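Local coordinates for protein peptidase, C14 family (Geobacter sulfurreducens PCA, PDB 3BIJ) that is of uncharacterised function but, as a C14-family protein with a caspase-like domain, probably acts as a cysteine-type endopeptidase, at residues T48-M51 / T52-T56. Numbering follows the deposited sequence.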
ATOM      1  N   THR A  48      32.407 -12.834  28.442  1.00 56.59           N
ATOM      2  CA  THR A  48      33.395 -12.921  27.366  1.00 47.24           C
ATOM      3  C   THR A  48      32.651 -12.468  26.113  1.00 49.12           C
ATOM      4  O   THR A  48      31.646 -13.073  25.741  1.00 59.61           O
ATOM      5  CB  THR A  48      33.848 -14.377  27.140  1.00 52.44           C
ATOM      6  OG1 THR A  48      34.366 -14.909  28.363  1.00 52.82           O
ATOM      7  CG2 THR A  48      34.916 -14.452  26.063  1.00 36.23           C
ATOM      8  N   THR A  49      33.134 -11.417  25.469  1.00 41.63           N
ATOM      9  CA  THR A  49      32.495 -10.888  24.270  1.00 44.61           C
ATOM     10  C   THR A  49      33.290 -11.207  22.992  1.00 47.84           C
ATOM     11  O   THR A  49      34.512 -11.036  22.945  1.00 49.61           O
ATOM     12  CB  THR A  49      32.348  -9.347  24.377  1.00 46.64           C
ATOM     13  OG1 THR A  49      31.805  -9.012  25.656  1.00 49.64           O
ATOM     14  CG2 THR A  49      31.430  -8.809  23.297  1.00 51.68           C
ATOM     15  N   LEU A  50      32.592 -11.667  21.959  1.00 39.90           N
ATOM     16  CA  LEU A  50      33.223 -11.970  20.683  1.00 40.57           C
ATOM     17  C   LEU A  50      32.516 -11.177  19.595  1.00 48.91           C
ATOM     18  O   LEU A  50      31.330 -11.390  19.335  1.00 44.84           O
ATOM     19  CB  LEU A  50      33.150 -13.469  20.387  1.00 35.46           C
ATOM     20  CG  LEU A  50      33.994 -14.329  21.341  1.00 42.36           C
ATOM     21  CD1 LEU A  50      33.867 -15.795  20.984  1.00 32.43           C
ATOM     22  CD2 LEU A  50      35.466 -13.897  21.260  1.00 34.66           C
HETATM   23  N   MSE A  51      33.248 -10.254  18.969  1.00 49.71           N
HETATM   24  CA  MSE A  51      32.685  -9.402  17.924  1.00 48.78           C
HETATM   25  C   MSE A  51      33.143  -9.856  16.552  1.00 50.19           C
HETATM   26  O   MSE A  51      34.324 -10.078  16.336  1.00 53.74           O
HETATM   27  CB  MSE A  51      33.117  -7.948  18.129  1.00 56.39           C
HETATM   28  CG  MSE A  51      33.048  -7.453  19.564  1.00 51.40           C
HETATM   29 SE   MSE A  51      31.277  -6.921  20.153  1.00 90.01          SE
HETATM   30  CE  MSE A  51      30.411  -8.562  20.099  1.00 31.70           C
ATOM     31  N   THR A  52      32.193  -9.974  15.629  1.00 55.78           N
ATOM     32  CA  THR A  52      32.444 -10.410  14.258  1.00 54.71           C
ATOM     33  C   THR A  52      33.726 -11.236  14.053  1.00 52.65           C
ATOM     34  O   THR A  52      33.730 -12.446  14.292  1.00 51.97           O
ATOM     35  CB  THR A  52      32.445  -9.210  13.301  1.00 51.44           C
ATOM     36  OG1 THR A  52      33.587  -8.400  13.558  1.00 63.62           O
ATOM     37  CG2 THR A  52      31.201  -8.372  13.509  1.00 52.06           C
ATOM     38  N   LYS A  53      34.811 -10.597  13.618  1.00 54.90           N
ATOM     39  CA  LYS A  53      36.071 -11.310  13.371  1.00 50.31           C
ATOM     40  C   LYS A  53      36.459 -12.257  14.482  1.00 45.44           C
ATOM     41  O   LYS A  53      37.066 -13.292  14.238  1.00 38.47           O
ATOM     42  CB  LYS A  53      37.211 -10.323  13.157  1.00 57.78           C
ATOM     43  CG  LYS A  53      37.225  -9.687  11.791  1.00 63.84           C
ATOM     44  CD  LYS A  53      38.574  -9.056  11.513  1.00 74.38           C
ATOM     45  CE  LYS A  53      38.694  -8.637  10.051  1.00 76.22           C
ATOM     46  NZ  LYS A  53      40.075  -8.146   9.750  1.00 78.01           N
ATOM     47  N   ALA A  54      36.104 -11.886  15.705  1.00 46.89           N
ATOM     48  CA  ALA A  54      36.419 -12.688  16.869  1.00 47.10           C
ATOM     49  C   ALA A  54      35.447 -13.860  17.046  1.00 52.73           C
ATOM     50  O   ALA A  54      35.788 -14.857  17.686  1.00 55.48           O
ATOM     51  CB  ALA A  54      36.417 -11.799  18.118  1.00 44.41           C
ATOM     52  N   ALA A  55      34.242 -13.748  16.493  1.00 47.44           N
ATOM     53  CA  ALA A  55      33.253 -14.818  16.639  1.00 47.16           C
ATOM     54  C   ALA A  55      33.418 -15.910  15.596  1.00 43.87           C
ATOM     55  O   ALA A  55      32.594 -16.047  14.696  1.00 51.50           O
ATOM     56  CB  ALA A  55      31.842 -14.238  16.568  1.00 47.05           C
ATOM     57  N   THR A  56      34.475 -16.700  15.729  1.00 38.30           N
ATOM     58  CA  THR A  56      34.730 -17.773  14.778  1.00 39.26           C
ATOM     59  C   THR A  56      34.251 -19.120  15.296  1.00 38.18           C
ATOM     60  O   THR A  56      33.934 -19.257  16.472  1.00 44.74           O
ATOM     61  CB  THR A  56      36.214 -17.905  14.493  1.00 39.95           C
ATOM     62  OG1 THR A  56      36.863 -18.466  15.641  1.00 55.58           O
ATOM     63  CG2 THR A  56      36.813 -16.548  14.192  1.00 35.12           C
TER
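Leu-50 lays its isobutyl group over one face of the peptide that joins Ala-54 to Ala-55, with CD2 3.7 Å from Ala-54 O and CD1 3.9 Å from the same oxygen. At the oxygen end of this flat group Thr-56 N makes a weak hydrogen bond to Ala-54 O, closing an inverse gamma turn centred on Ala-55. A second flat group, the carbonyl of Met-51 (a selenomethionine), accepts the first of two i+3 to i bonds: Ala-54 N lies 2.6 Å from Met-51 O, tilted 30° out of the carbonyl plane, with an N-H...O angle of 155°. Ala-55 N to Thr-52 O is the second, and together they wind 53-54 into a short 3-10 segment. Alanine suits both places because nothing extends beyond CB: the Ala-54 methyl sits 3.9 Å from Leu-50 CD2, and buried Ala-55 fits its CB 4.1 Å from Leu-50 CB and against Leu-11.

With CG beside the backbone N (chi1 -67°) and an extended chi2, the branched end of Leu-50 spans the Ala-54 carbonyl and Leu-7 and Leu-9 of the parallel strand 4-10. Cut back to an alanine, this position would probably lose its cover over that carbonyl and its contacts with Ala-54 CB, Leu-7 and Leu-9. Flexible Met-51 instead bends at chi2 and chi3 to meet helix 29-42 at Glu-30 and Ala-33. Threonine suits the N-cap of helix 57-70, since Thr-56 OG1 can accept the Lys-59 N bond. This strand-to-helix link of a caspase-type fold is thus fixed mainly by main-chain bonds, with aliphatic packing on one face and a threonine hydroxyl capping the helix's first turn.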